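Local structure of thiosulfate sulfurtransferase (Pseudomonas aeruginosa, 1YT8) at residues 283-288 with 324-329; 264-269 with 349-354; 133-138 with 226-231; 159-164 with 220-225. The protein probably catalyses sulfur transfer from thiosulfate to cyanide, as a thiosulfate sulfurtransferase built from four rhodanese-like domains. All coordinates share one frame; numbering follows the deposited sequence.

Contact 1 (283-288 with 324-329); sequences TYLLDV and RLVLVD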
loop_
_atom_site.group_PDB
_atom_site.type_symbol
_atom_site.label_atom_id
_atom_site.label_comp_id
_atom_site.label_asym_id
_atom_site.label_seq_id
_atom_site.Cartn_x
_atom_site.Cartn_y
_atom_site.Cartn_z
ATOM N N THR A 283 -13.640 -10.358 -6.598
ATOM C CA THR A 283 -14.385 -9.222 -6.063
ATOM C C THR A 283 -13.833 -8.815 -4.702
ATOM O O THR A 283 -13.907 -9.581 -3.745
ATOM C CB THR A 283 -15.888 -9.567 -5.911
ATOM O OG1 THR A 283 -16.424 -9.931 -7.189
ATOM C CG2 THR A 283 -16.663 -8.371 -5.368
ATOM N N TYR A 284 -13.270 -7.613 -4.628
ATOM C CA TYR A 284 -12.709 -7.094 -3.383
ATOM C C TYR A 284 -13.748 -6.213 -2.691
ATOM O O TYR A 284 -14.229 -5.249 -3.280
ATOM C CB TYR A 284 -11.472 -6.229 -3.666
ATOM C CG TYR A 284 -10.309 -6.914 -4.352
ATOM C CD1 TYR A 284 -9.464 -7.778 -3.652
ATOM C CD2 TYR A 284 -10.015 -6.649 -5.690
ATOM C CE1 TYR A 284 -8.349 -8.357 -4.269
ATOM C CE2 TYR A 284 -8.906 -7.223 -6.316
ATOM C CZ TYR A 284 -8.080 -8.073 -5.600
ATOM O OH TYR A 284 -6.993 -8.635 -6.217
ATOM N N LEU A 285 -14.088 -6.539 -1.447
ATOM C CA LEU A 285 -15.045 -5.748 -0.672
ATOM C C LEU A 285 -14.199 -4.842 0.223
ATOM O O LEU A 285 -13.564 -5.317 1.165
ATOM C CB LEU A 285 -15.923 -6.666 0.182
ATOM C CG LEU A 285 -16.989 -5.990 1.050
ATOM C CD1 LEU A 285 -17.937 -5.170 0.170
ATOM C CD2 LEU A 285 -17.757 -7.054 1.821
ATOM N N LEU A 286 -14.208 -3.543 -0.065
ATOM C CA LEU A 286 -13.375 -2.581 0.664
ATOM C C LEU A 286 -14.093 -1.428 1.377
ATOM O O LEU A 286 -14.943 -0.764 0.796
ATOM C CB LEU A 286 -12.356 -2.000 -0.313
ATOM C CG LEU A 286 -11.686 -3.023 -1.236
ATOM C CD1 LEU A 286 -10.908 -2.294 -2.318
ATOM C CD2 LEU A 286 -10.775 -3.935 -0.431
ATOM N N ASP A 287 -13.708 -1.191 2.633
ATOM C CA ASP A 287 -14.272 -0.130 3.480
ATOM C C ASP A 287 -13.329 1.083 3.419
ATOM O O ASP A 287 -12.203 1.017 3.916
ATOM C CB ASP A 287 -14.370 -0.637 4.926
ATOM C CG ASP A 287 -15.185 0.281 5.831
ATOM O OD1 ASP A 287 -14.990 1.515 5.790
ATOM O OD2 ASP A 287 -16.013 -0.244 6.608
ATOM N N VAL A 288 -13.791 2.184 2.826
ATOM C CA VAL A 288 -12.958 3.380 2.673
ATOM C C VAL A 288 -12.991 4.419 3.802
ATOM O O VAL A 288 -12.416 5.509 3.671
ATOM C CB VAL A 288 -13.280 4.100 1.339
ATOM C CG1 VAL A 288 -12.997 3.168 0.163
ATOM C CG2 VAL A 288 -14.737 4.561 1.317
ATOM N N ARG A 324 -12.704 -6.824 -9.775
ATOM C CA ARG A 324 -13.888 -6.039 -9.449
ATOM C C ARG A 324 -13.791 -5.502 -8.016
ATOM O O ARG A 324 -13.400 -6.236 -7.115
ATOM C CB ARG A 324 -15.094 -6.978 -9.571
ATOM C CG ARG A 324 -16.359 -6.376 -10.071
ATOM C CD ARG A 324 -17.195 -7.428 -10.810
ATOM N NE ARG A 324 -17.412 -8.681 -10.076
ATOM C CZ ARG A 324 -18.236 -9.640 -10.500
ATOM N NH1 ARG A 324 -18.900 -9.476 -11.636
ATOM N NH2 ARG A 324 -18.407 -10.757 -9.802
ATOM N N LEU A 325 -14.152 -4.235 -7.809
ATOM C CA LEU A 325 -14.113 -3.622 -6.476
ATOM C C LEU A 325 -15.486 -3.119 -6.011
ATOM O O LEU A 325 -16.233 -2.534 -6.788
ATOM C CB LEU A 325 -13.140 -2.435 -6.451
ATOM C CG LEU A 325 -11.628 -2.664 -6.380
ATOM C CD1 LEU A 325 -11.155 -3.519 -7.531
ATOM C CD2 LEU A 325 -10.935 -1.312 -6.397
ATOM N N VAL A 326 -15.808 -3.351 -4.742
ATOM C CA VAL A 326 -17.073 -2.889 -4.164
ATOM C C VAL A 326 -16.706 -2.044 -2.942
ATOM O O VAL A 326 -16.091 -2.539 -2.000
ATOM C CB VAL A 326 -17.964 -4.063 -3.722
ATOM C CG1 VAL A 326 -19.228 -3.532 -3.060
ATOM C CG2 VAL A 326 -18.324 -4.917 -4.924
ATOM N N LEU A 327 -17.086 -0.770 -2.955
ATOM C CA LEU A 327 -16.726 0.122 -1.858
ATOM C C LEU A 327 -17.818 0.408 -0.837
ATOM O O LEU A 327 -18.981 0.638 -1.187
ATOM C CB LEU A 327 -16.192 1.441 -2.424
ATOM C CG LEU A 327 -15.054 1.332 -3.442
ATOM C CD1 LEU A 327 -14.455 2.720 -3.673
ATOM C CD2 LEU A 327 -13.976 0.364 -2.937
ATOM N N VAL A 328 -17.406 0.418 0.430
ATOM C CA VAL A 328 -18.300 0.654 1.557
ATOM C C VAL A 328 -18.013 1.932 2.348
ATOM O O VAL A 328 -16.863 2.262 2.622
ATOM C CB VAL A 328 -18.222 -0.521 2.570
ATOM C CG1 VAL A 328 -19.158 -0.269 3.754
ATOM C CG2 VAL A 328 -18.564 -1.833 1.879
ATOM N N ASP A 329 -19.076 2.647 2.696
ATOM C CA ASP A 329 -18.986 3.835 3.543
ATOM C C ASP A 329 -20.371 4.016 4.155
ATOM O O ASP A 329 -21.318 3.344 3.747
ATOM C CB ASP A 329 -18.524 5.095 2.775
ATOM C CG ASP A 329 -19.648 5.813 2.031
ATOM O OD1 ASP A 329 -20.840 5.654 2.372
ATOM O OD2 ASP A 329 -19.318 6.583 1.099
#
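Thr283 and Arg324 face each other at the start of two neighbouring parallel strands, 283-287 and 324-328, whose short axes run 4.6 Å apart and differ by 19° in direction. Arg324 leaves the sheet on the same face as Thr283. Its CB lies 4.0 Å from Thr283 OG1; CG and CD lead outward, and a turn about the CG-CD bond (chi3 51°) sets NE beside the threonine. NE donates to Thr283 OG1 over 3.3 Å, the oxygen lying almost in the guanidinium plane, and NH2 adds a weak bond to the same atom. NH1 completes the tip with a salt bridge to Glu278, while Trp275 makes a cation-pi contact. Threonine suits the place because its branch divides the work: OG1 receives the arginine and CG2 rests on Val326 CG2 at 3.9 Å. Further along this face, Leu285 CD1 reaches 3.8 Å from Val326 CG1 and touches Val328 CG2 as well. On the face of Tyr284 and Leu286, Leu325 CD1 meets the edge of the tyrosine ring 3.8 Å from CD2. Five backbone bonds join the strands, from Tyr284 N to Arg324 O (2.8 Å) through Val288 N to Val328 O. Strands 303-304 and 348-352 flank the pair in the sheet; helix 269-277 covers Leu285 and Val326, and helix 334-344 covers Leu325 and Leu327.

Contact 2 (264-269 with 349-354); sequences VERLDL and VAVLDG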
loop_
_atom_site.group_PDB
_atom_site.type_symbol
_atom_site.label_atom_id
_atom_site.label_comp_id
_atom_site.label_asym_id
_atom_site.label_seq_id
_atom_site.Cartn_x
_atom_site.Cartn_y
_atom_site.Cartn_z
ATOM N N VAL A 264 -19.347 4.667 -12.319
ATOM C CA VAL A 264 -19.333 3.791 -11.157
ATOM C C VAL A 264 -20.655 3.025 -11.102
ATOM O O VAL A 264 -21.726 3.610 -11.264
ATOM C CB VAL A 264 -19.158 4.606 -9.857
ATOM C CG1 VAL A 264 -19.301 3.697 -8.641
ATOM C CG2 VAL A 264 -17.791 5.285 -9.858
ATOM N N GLU A 265 -20.577 1.717 -10.891
ATOM C CA GLU A 265 -21.775 0.891 -10.821
ATOM C C GLU A 265 -22.384 0.933 -9.422
ATOM O O GLU A 265 -21.724 1.334 -8.462
ATOM C CB GLU A 265 -21.441 -0.557 -11.201
ATOM C CG GLU A 265 -21.026 -0.730 -12.654
ATOM C CD GLU A 265 -20.710 -2.176 -13.006
ATOM O OE1 GLU A 265 -21.545 -3.055 -12.710
ATOM O OE2 GLU A 265 -19.632 -2.427 -13.585
ATOM N N ARG A 266 -23.649 0.535 -9.316
ATOM C CA ARG A 266 -24.342 0.514 -8.030
ATOM C C ARG A 266 -24.699 -0.932 -7.684
ATOM O O ARG A 266 -24.929 -1.749 -8.575
ATOM C CB ARG A 266 -25.638 1.337 -8.090
ATOM C CG ARG A 266 -25.555 2.661 -8.850
ATOM C CD ARG A 266 -24.444 3.570 -8.336
ATOM N NE ARG A 266 -24.538 3.854 -6.905
ATOM C CZ ARG A 266 -23.671 4.617 -6.243
ATOM N NH1 ARG A 266 -22.652 5.167 -6.887
ATOM N NH2 ARG A 266 -23.815 4.829 -4.944
ATOM N N LEU A 267 -24.751 -1.239 -6.392
ATOM C CA LEU A 267 -25.103 -2.578 -5.925
ATOM C C LEU A 267 -25.745 -2.517 -4.552
ATOM O O LEU A 267 -25.492 -1.591 -3.785
ATOM C CB LEU A 267 -23.863 -3.466 -5.789
ATOM C CG LEU A 267 -23.074 -3.983 -6.986
ATOM C CD1 LEU A 267 -21.927 -4.832 -6.461
ATOM C CD2 LEU A 267 -23.966 -4.808 -7.904
ATOM N N ASP A 268 -26.580 -3.509 -4.251
ATOM C CA ASP A 268 -27.186 -3.614 -2.931
ATOM C C ASP A 268 -26.627 -4.918 -2.383
ATOM O O ASP A 268 -25.953 -5.650 -3.110
ATOM C CB ASP A 268 -28.725 -3.652 -2.988
ATOM C CG ASP A 268 -29.266 -4.642 -4.001
ATOM O OD1 ASP A 268 -28.591 -5.648 -4.301
ATOM O OD2 ASP A 268 -30.394 -4.413 -4.489
ATOM N N LEU A 269 -26.881 -5.211 -1.113
ATOM C CA LEU A 269 -26.365 -6.435 -0.511
ATOM C C LEU A 269 -26.612 -7.676 -1.370
ATOM O O LEU A 269 -25.730 -8.526 -1.506
ATOM C CB LEU A 269 -26.964 -6.629 0.886
ATOM C CG LEU A 269 -26.472 -5.628 1.937
ATOM C CD1 LEU A 269 -27.237 -5.813 3.241
ATOM C CD2 LEU A 269 -24.978 -5.824 2.160
ATOM N N VAL A 349 -15.737 -0.846 -10.836
ATOM C CA VAL A 349 -16.004 -0.581 -9.436
ATOM C C VAL A 349 -17.457 -0.218 -9.171
ATOM O O VAL A 349 -18.117 0.433 -9.986
ATOM C CB VAL A 349 -15.086 0.563 -8.934
ATOM C CG1 VAL A 349 -15.302 1.807 -9.778
ATOM C CG2 VAL A 349 -15.353 0.854 -7.459
ATOM N N ALA A 350 -17.944 -0.650 -8.017
ATOM C CA ALA A 350 -19.312 -0.380 -7.609
ATOM C C ALA A 350 -19.323 0.144 -6.179
ATOM O O ALA A 350 -18.405 -0.125 -5.405
ATOM C CB ALA A 350 -20.136 -1.658 -7.694
ATOM N N VAL A 351 -20.356 0.909 -5.844
ATOM C CA VAL A 351 -20.528 1.428 -4.494
ATOM C C VAL A 351 -21.738 0.677 -3.934
ATOM O O VAL A 351 -22.754 0.530 -4.619
ATOM C CB VAL A 351 -20.808 2.945 -4.497
ATOM C CG1 VAL A 351 -21.222 3.403 -3.107
ATOM C CG2 VAL A 351 -19.555 3.697 -4.943
ATOM N N LEU A 352 -21.622 0.193 -2.703
ATOM C CA LEU A 352 -22.698 -0.564 -2.069
ATOM C C LEU A 352 -23.757 0.349 -1.449
ATOM O O LEU A 352 -23.480 1.070 -0.486
ATOM C CB LEU A 352 -22.103 -1.493 -1.004
ATOM C CG LEU A 352 -22.965 -2.634 -0.465
ATOM C CD1 LEU A 352 -23.557 -3.431 -1.618
ATOM C CD2 LEU A 352 -22.112 -3.530 0.426
ATOM N N ASP A 353 -24.966 0.312 -2.008
ATOM C CA ASP A 353 -26.075 1.138 -1.524
ATOM C C ASP A 353 -27.037 0.380 -0.610
ATOM O O ASP A 353 -27.044 -0.852 -0.571
ATOM C CB ASP A 353 -26.892 1.697 -2.696
ATOM C CG ASP A 353 -26.077 2.565 -3.627
ATOM O OD1 ASP A 353 -25.237 3.344 -3.134
ATOM O OD2 ASP A 353 -26.296 2.485 -4.857
ATOM N N GLY A 354 -27.855 1.134 0.120
ATOM C CA GLY A 354 -28.847 0.537 0.999
ATOM C C GLY A 354 -28.371 -0.048 2.313
ATOM O O GLY A 354 -29.117 -0.778 2.965
HETATM O O HOH W 1 -27.994 -3.171 0.521
#
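Arg266 and Asp353 make the salt bridge of this contact, a side-on grip in which two nitrogens each hold one carboxylate oxygen. NE donates to Asp353 OD2 over 3.0 Å and NH2 to Asp353 OD1 over 2.7 Å, each oxygen using its syn lone pair. The two planes are nearly coplanar, 18° apart, the geometry in which an arginine and a carboxylate pair naturally. Bends at chi2 (-55°), which places CD, and chi3, which places NE, bring the chain alongside Val351, pointing the same way. Val351 CB sits 3.3 Å above the guanidinium plane of Arg266, toward its rim. The aspartate probably also offsets the charge of Arg256, which lies close to Arg266, and NH1 is bonded to Asn336.

Backbone hydrogen bonds join the parallel strands 265-267 and 349-352: Glu265 N to Val349 O, Val351 N to Glu265 O, Leu267 N to Val351 O, and Asp353 N to Leu267 O at 2.7 Å. Beyond the last of these a water takes over, accepting from Leu269 N and donating to Asp353 O.

Apolar contacts are made on both faces. Val351 CG2 meets Val264 CG1 at 3.7 Å. On the other face the small Ala350 leaves room for Leu267, whose CG lies 3.8 Å from its CB. Asp268 begins the next helix as N-cap, its OD1 taking Gly271 N. Strand 265-267 is an outermost strand of the sheet, with 348-352 between it and 324-328; helix 269-277 covers the Leu267 face, and helix 334-344 the side of Val264 and Val351.

Contact 3 (133-138 with 226-231); sequences AAEEVQ and TLAGQQ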
loop_
_atom_site.group_PDB
_atom_site.type_symbol
_atom_site.label_atom_id
_atom_site.label_comp_id
_atom_site.label_asym_id
_atom_site.label_seq_id
_atom_site.Cartn_x
_atom_site.Cartn_y
_atom_site.Cartn_z
ATOM N N ALA A 133 2.703 27.785 -5.943
ATOM C CA ALA A 133 4.096 27.531 -5.602
ATOM C C ALA A 133 4.267 27.615 -4.095
ATOM O O ALA A 133 3.516 28.320 -3.421
ATOM C CB ALA A 133 5.004 28.554 -6.280
ATOM N N ALA A 134 5.252 26.896 -3.565
ATOM C CA ALA A 134 5.519 26.938 -2.130
ATOM C C ALA A 134 5.647 28.395 -1.675
ATOM O O ALA A 134 5.146 28.777 -0.613
ATOM C CB ALA A 134 6.804 26.190 -1.818
ATOM N N GLU A 135 6.317 29.204 -2.491
ATOM C CA GLU A 135 6.520 30.614 -2.170
ATOM C C GLU A 135 5.218 31.397 -2.147
ATOM O O GLU A 135 5.061 32.331 -1.357
ATOM C CB GLU A 135 7.485 31.265 -3.171
ATOM C CG GLU A 135 8.919 30.753 -3.096
ATOM C CD GLU A 135 9.154 29.488 -3.905
ATOM O OE1 GLU A 135 8.185 28.935 -4.470
ATOM O OE2 GLU A 135 10.318 29.045 -3.979
ATOM N N GLU A 136 4.285 31.032 -3.020
ATOM C CA GLU A 136 3.006 31.729 -3.055
ATOM C C GLU A 136 2.199 31.411 -1.806
ATOM O O GLU A 136 1.541 32.287 -1.244
ATOM C CB GLU A 136 2.210 31.336 -4.302
ATOM C CG GLU A 136 2.788 31.890 -5.595
ATOM C CD GLU A 136 1.974 31.499 -6.812
ATOM O OE1 GLU A 136 1.960 30.296 -7.158
ATOM O OE2 GLU A 136 1.343 32.398 -7.417
ATOM N N VAL A 137 2.248 30.154 -1.372
ATOM C CA VAL A 137 1.514 29.743 -0.180
ATOM C C VAL A 137 2.152 30.382 1.050
ATOM O O VAL A 137 1.455 30.793 1.978
ATOM C CB VAL A 137 1.496 28.205 -0.046
ATOM C CG1 VAL A 137 0.760 27.785 1.231
ATOM C CG2 VAL A 137 0.815 27.603 -1.269
ATOM N N GLN A 138 3.476 30.479 1.056
ATOM C CA GLN A 138 4.170 31.111 2.179
ATOM C C GLN A 138 3.736 32.578 2.271
ATOM O O GLN A 138 3.551 33.116 3.361
ATOM C CB GLN A 138 5.685 31.051 1.982
ATOM C CG GLN A 138 6.484 31.763 3.075
ATOM C CD GLN A 138 6.281 31.131 4.441
ATOM O OE1 GLN A 138 5.568 31.664 5.299
ATOM N NE2 GLN A 138 6.901 29.976 4.644
ATOM N N THR A 226 10.404 22.293 1.478
ATOM C CA THR A 226 11.796 22.196 1.902
ATOM C C THR A 226 12.720 22.756 0.824
ATOM O O THR A 226 13.635 23.524 1.122
ATOM C CB THR A 226 12.185 20.731 2.185
ATOM O OG1 THR A 226 11.390 20.238 3.267
ATOM C CG2 THR A 226 13.660 20.618 2.547
ATOM N N LEU A 227 12.473 22.381 -0.428
ATOM C CA LEU A 227 13.300 22.859 -1.531
ATOM C C LEU A 227 13.227 24.378 -1.659
ATOM O O LEU A 227 14.166 25.015 -2.138
ATOM C CB LEU A 227 12.867 22.204 -2.848
ATOM C CG LEU A 227 13.039 20.685 -2.943
ATOM C CD1 LEU A 227 12.502 20.191 -4.285
ATOM C CD2 LEU A 227 14.507 20.318 -2.782
ATOM N N ALA A 228 12.110 24.955 -1.228
ATOM C CA ALA A 228 11.926 26.402 -1.286
ATOM C C ALA A 228 12.623 27.065 -0.101
ATOM O O ALA A 228 12.655 28.295 0.010
ATOM C CB ALA A 228 10.437 26.741 -1.279
ATOM N N GLY A 229 13.176 26.240 0.785
ATOM C CA GLY A 229 13.875 26.747 1.954
ATOM C C GLY A 229 12.942 27.212 3.055
ATOM O O GLY A 229 13.336 27.984 3.931
ATOM N N GLN A 230 11.703 26.742 3.017
ATOM C CA GLN A 230 10.720 27.122 4.019
ATOM C C GLN A 230 10.687 26.115 5.166
ATOM O O GLN A 230 11.265 25.038 5.064
ATOM C CB GLN A 230 9.365 27.296 3.339
ATOM C CG GLN A 230 9.411 28.502 2.411
ATOM C CD GLN A 230 8.302 28.547 1.395
ATOM O OE1 GLN A 230 7.324 27.797 1.473
ATOM N NE2 GLN A 230 8.442 29.444 0.426
ATOM N N GLN A 231 10.017 26.474 6.254
ATOM C CA GLN A 231 9.983 25.634 7.449
ATOM C C GLN A 231 8.767 24.732 7.638
ATOM O O GLN A 231 7.628 25.176 7.563
ATOM C CB GLN A 231 10.149 26.530 8.682
ATOM C CG GLN A 231 10.229 25.801 10.020
ATOM C CD GLN A 231 11.487 24.965 10.158
ATOM O OE1 GLN A 231 12.591 25.430 9.860
ATOM N NE2 GLN A 231 11.331 23.727 10.623
HETATM O O HOH W 2 12.260 30.027 -2.481
#
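A Schellman motif that ends helix 221-227 meets the start of helix 134-142, with Ala228 and Gln230 against Ala134, Glu135 and Gln138. Gly229 is the residue that leaves the helix, and its positive phi (78°) is one that glycine adopts easily. Its N returns to Thr226 O over 2.8 Å, and Gln230 N probably bonds to Trp225 O, closing the motif. The two small residues allow close approach: Ala134 CB touches Ala228 CB at 3.7 Å. Glu135, bent at chi2 (85°), swings its carboxylate round to the same methyl, with OE2 3.6 Å from Ala228 CB. A water then donates both to Glu135 OE2, at 2.6 Å, and to Ala228 O, linking the two helix ends at the surface. The long chain of Gln230 reaches across extended, CD lying 3.7 Å from Gln138 CB; Gln138 slides past it in the opposite direction. The side chains of Ala134, Gln138 and Gln230 also touch Trp225. At the start of the other helix, Ala133 N donates to Glu136 OE1 over 2.9 Å; the methyl of an alanine N-cap cannot accept a bond in return, so only one half of a capping box is present. A glycine-terminated Schellman motif thus packs the last helix of this rhodanese-like alpha/beta domain on its first, helix 134-142.

Contact 4 (159-164 with 220-225); sequences QTMSIP and NGTIGW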
loop_
_atom_site.group_PDB
_atom_site.type_symbol
_atom_site.label_atom_id
_atom_site.label_comp_id
_atom_site.label_asym_id
_atom_site.label_seq_id
_atom_site.Cartn_x
_atom_site.Cartn_y
_atom_site.Cartn_z
ATOM N N GLN A 159 1.809 13.777 10.814
ATOM C CA GLN A 159 2.488 13.998 12.083
ATOM C C GLN A 159 4.007 13.992 11.942
ATOM O O GLN A 159 4.714 14.590 12.760
ATOM C CB GLN A 159 2.060 12.953 13.116
ATOM C CG GLN A 159 0.654 13.152 13.633
ATOM C CD GLN A 159 0.518 12.710 15.076
ATOM O OE1 GLN A 159 0.650 11.528 15.391
ATOM N NE2 GLN A 159 0.267 13.665 15.964
ATOM N N THR A 160 4.519 13.332 10.910
ATOM C CA THR A 160 5.965 13.297 10.716
ATOM C C THR A 160 6.476 14.687 10.326
ATOM O O THR A 160 7.467 15.174 10.872
ATOM C CB THR A 160 6.352 12.251 9.660
ATOM O OG1 THR A 160 5.938 10.958 10.118
ATOM C CG2 THR A 160 7.859 12.236 9.442
HETATM N N MSE A 161 5.800 15.322 9.376
HETATM C CA MSE A 161 6.151 16.677 8.964
HETATM C C MSE A 161 4.938 17.253 8.256
HETATM O O MSE A 161 4.207 16.528 7.578
HETATM C CB MSE A 161 7.378 16.696 8.039
HETATM C CG MSE A 161 7.126 16.251 6.614
HETATM SE SE MSE A 161 6.939 14.334 6.458
HETATM C CE MSE A 161 7.652 14.135 4.641
ATOM N N SER A 162 4.709 18.547 8.430
ATOM C CA SER A 162 3.554 19.184 7.817
ATOM C C SER A 162 3.773 20.653 7.482
ATOM O O SER A 162 4.700 21.295 7.987
ATOM C CB SER A 162 2.340 19.047 8.740
ATOM O OG SER A 162 2.655 19.493 10.049
ATOM N N ILE A 163 2.907 21.174 6.619
ATOM C CA ILE A 163 2.969 22.572 6.203
ATOM C C ILE A 163 2.372 23.387 7.359
ATOM O O ILE A 163 1.371 22.986 7.951
ATOM C CB ILE A 163 2.127 22.796 4.913
ATOM C CG1 ILE A 163 2.570 21.816 3.818
ATOM C CG2 ILE A 163 2.251 24.245 4.440
ATOM C CD1 ILE A 163 4.051 21.923 3.429
ATOM N N PRO A 164 2.985 24.533 7.705
ATOM C CA PRO A 164 2.490 25.375 8.801
ATOM C C PRO A 164 0.987 25.607 8.793
ATOM O O PRO A 164 0.427 26.065 7.795
ATOM C CB PRO A 164 3.271 26.674 8.614
ATOM C CG PRO A 164 4.585 26.181 8.123
ATOM C CD PRO A 164 4.186 25.129 7.095
ATOM N N ASN A 220 4.108 20.403 -5.395
ATOM C CA ASN A 220 5.214 19.585 -4.909
ATOM C C ASN A 220 5.283 19.354 -3.391
ATOM O O ASN A 220 6.292 18.880 -2.877
ATOM C CB ASN A 220 6.542 20.136 -5.446
ATOM C CG ASN A 220 6.549 20.236 -6.966
ATOM O OD1 ASN A 220 5.830 19.499 -7.650
ATOM N ND2 ASN A 220 7.366 21.137 -7.503
ATOM N N GLY A 221 4.203 19.690 -2.690
ATOM C CA GLY A 221 4.096 19.449 -1.252
ATOM C C GLY A 221 5.209 19.784 -0.273
ATOM O O GLY A 221 5.881 20.805 -0.401
ATOM N N THR A 222 5.380 18.928 0.735
ATOM C CA THR A 222 6.404 19.147 1.753
ATOM C C THR A 222 7.803 19.121 1.143
ATOM O O THR A 222 8.709 19.793 1.635
ATOM C CB THR A 222 6.295 18.111 2.914
ATOM O OG1 THR A 222 6.455 16.781 2.414
ATOM C CG2 THR A 222 4.943 18.222 3.591
ATOM N N ILE A 223 7.972 18.356 0.069
ATOM C CA ILE A 223 9.251 18.291 -0.627
ATOM C C ILE A 223 9.532 19.680 -1.197
ATOM O O ILE A 223 10.625 20.224 -1.037
ATOM C CB ILE A 223 9.210 17.263 -1.790
ATOM C CG1 ILE A 223 9.319 15.845 -1.224
ATOM C CG2 ILE A 223 10.334 17.540 -2.792
ATOM C CD1 ILE A 223 9.215 14.730 -2.261
ATOM N N GLY A 224 8.524 20.248 -1.853
ATOM C CA GLY A 224 8.668 21.568 -2.442
ATOM C C GLY A 224 8.852 22.650 -1.396
ATOM O O GLY A 224 9.527 23.650 -1.641
ATOM N N TRP A 225 8.236 22.459 -0.234
ATOM C CA TRP A 225 8.341 23.419 0.862
ATOM C C TRP A 225 9.799 23.466 1.329
ATOM O O TRP A 225 10.366 24.537 1.537
ATOM C CB TRP A 225 7.418 22.987 2.011
ATOM C CG TRP A 225 7.073 24.085 2.976
ATOM C CD1 TRP A 225 7.659 24.333 4.186
ATOM C CD2 TRP A 225 6.059 25.089 2.808
ATOM N NE1 TRP A 225 7.073 25.429 4.783
ATOM C CE2 TRP A 225 6.088 25.911 3.960
ATOM C CE3 TRP A 225 5.131 25.375 1.795
ATOM C CZ2 TRP A 225 5.221 26.998 4.127
ATOM C CZ3 TRP A 225 4.268 26.458 1.962
ATOM C CH2 TRP A 225 4.321 27.256 3.121
#
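Ile163 and Thr222 bring the two segments closest, their CA atoms 6.6 Å apart. Residues 159-164 leave the end of helix 155-160 and run extended from Met161 to Pro164, while residues 220-225 turn into helix 221-227. Gly221 has a positive phi (46°), easily reached without a side chain, and its O accepts Trp225 N over 2.9 Å in the first helical turn.

Trp225 carries the contact. Its CG is anti to the backbone N (chi1 -160°), and the indole is laid against the extended segment. Ile163 CG2 makes a CH-pi contact, 3.8 Å from the centroid of the six-membered ring and almost straight above it. The other branch ends in CD1, 3.7 Å from Trp225 CG and 3.8 Å from Thr222 CG2, so a beta-branched isoleucine touches the ring at two places. Pro164 CD adds a contact at 3.7 Å to Trp225 CZ2. The polar edge is satisfied too, since NE1 is bonded to Gln231 O. Met161, present as selenomethionine, brings CE to 3.7 Å from Thr222 OG1. That hydroxyl also makes a weak bond to Ala194 O.

Backbone bonds tie Thr222 to Cys193 and Ile223 to Ala194, and Asn220 OD1 receives Arg196 NH1; Cys193, Ala194 and Arg196 all line the pocket in which a sulfite ion is bound. The glycine and tryptophan four residues apart, just after the last strand, form a pattern familiar in rhodanese domains, and the Ile-Pro pair probably corresponds to their His-Ile-Pro-Gly segment.

Followed from the N terminus, the chain first opens contact 3 at 133-138 and then contact 4 at 159-164; contact 4 closes at 220-225, just before contact 3 closes at 226-231, so it is nested within it. Contact 3 joins the first and last helices of one rhodanese-like domain, and contact 4 joins the loop after helix 155-160 to that last helix, 221-227. Contact 2 opens afterwards at 264-269 and closes at 349-354, enclosing contact 1, whose strands 283-287 and 324-328 lie in the same five-stranded parallel sheet. Contacts 1 and 2 meet where strands 324-328 and 348-352 adjoin. The two pairs stand in series in separate domains, with the centres of contacts 1 and 4 about 31 Å apart.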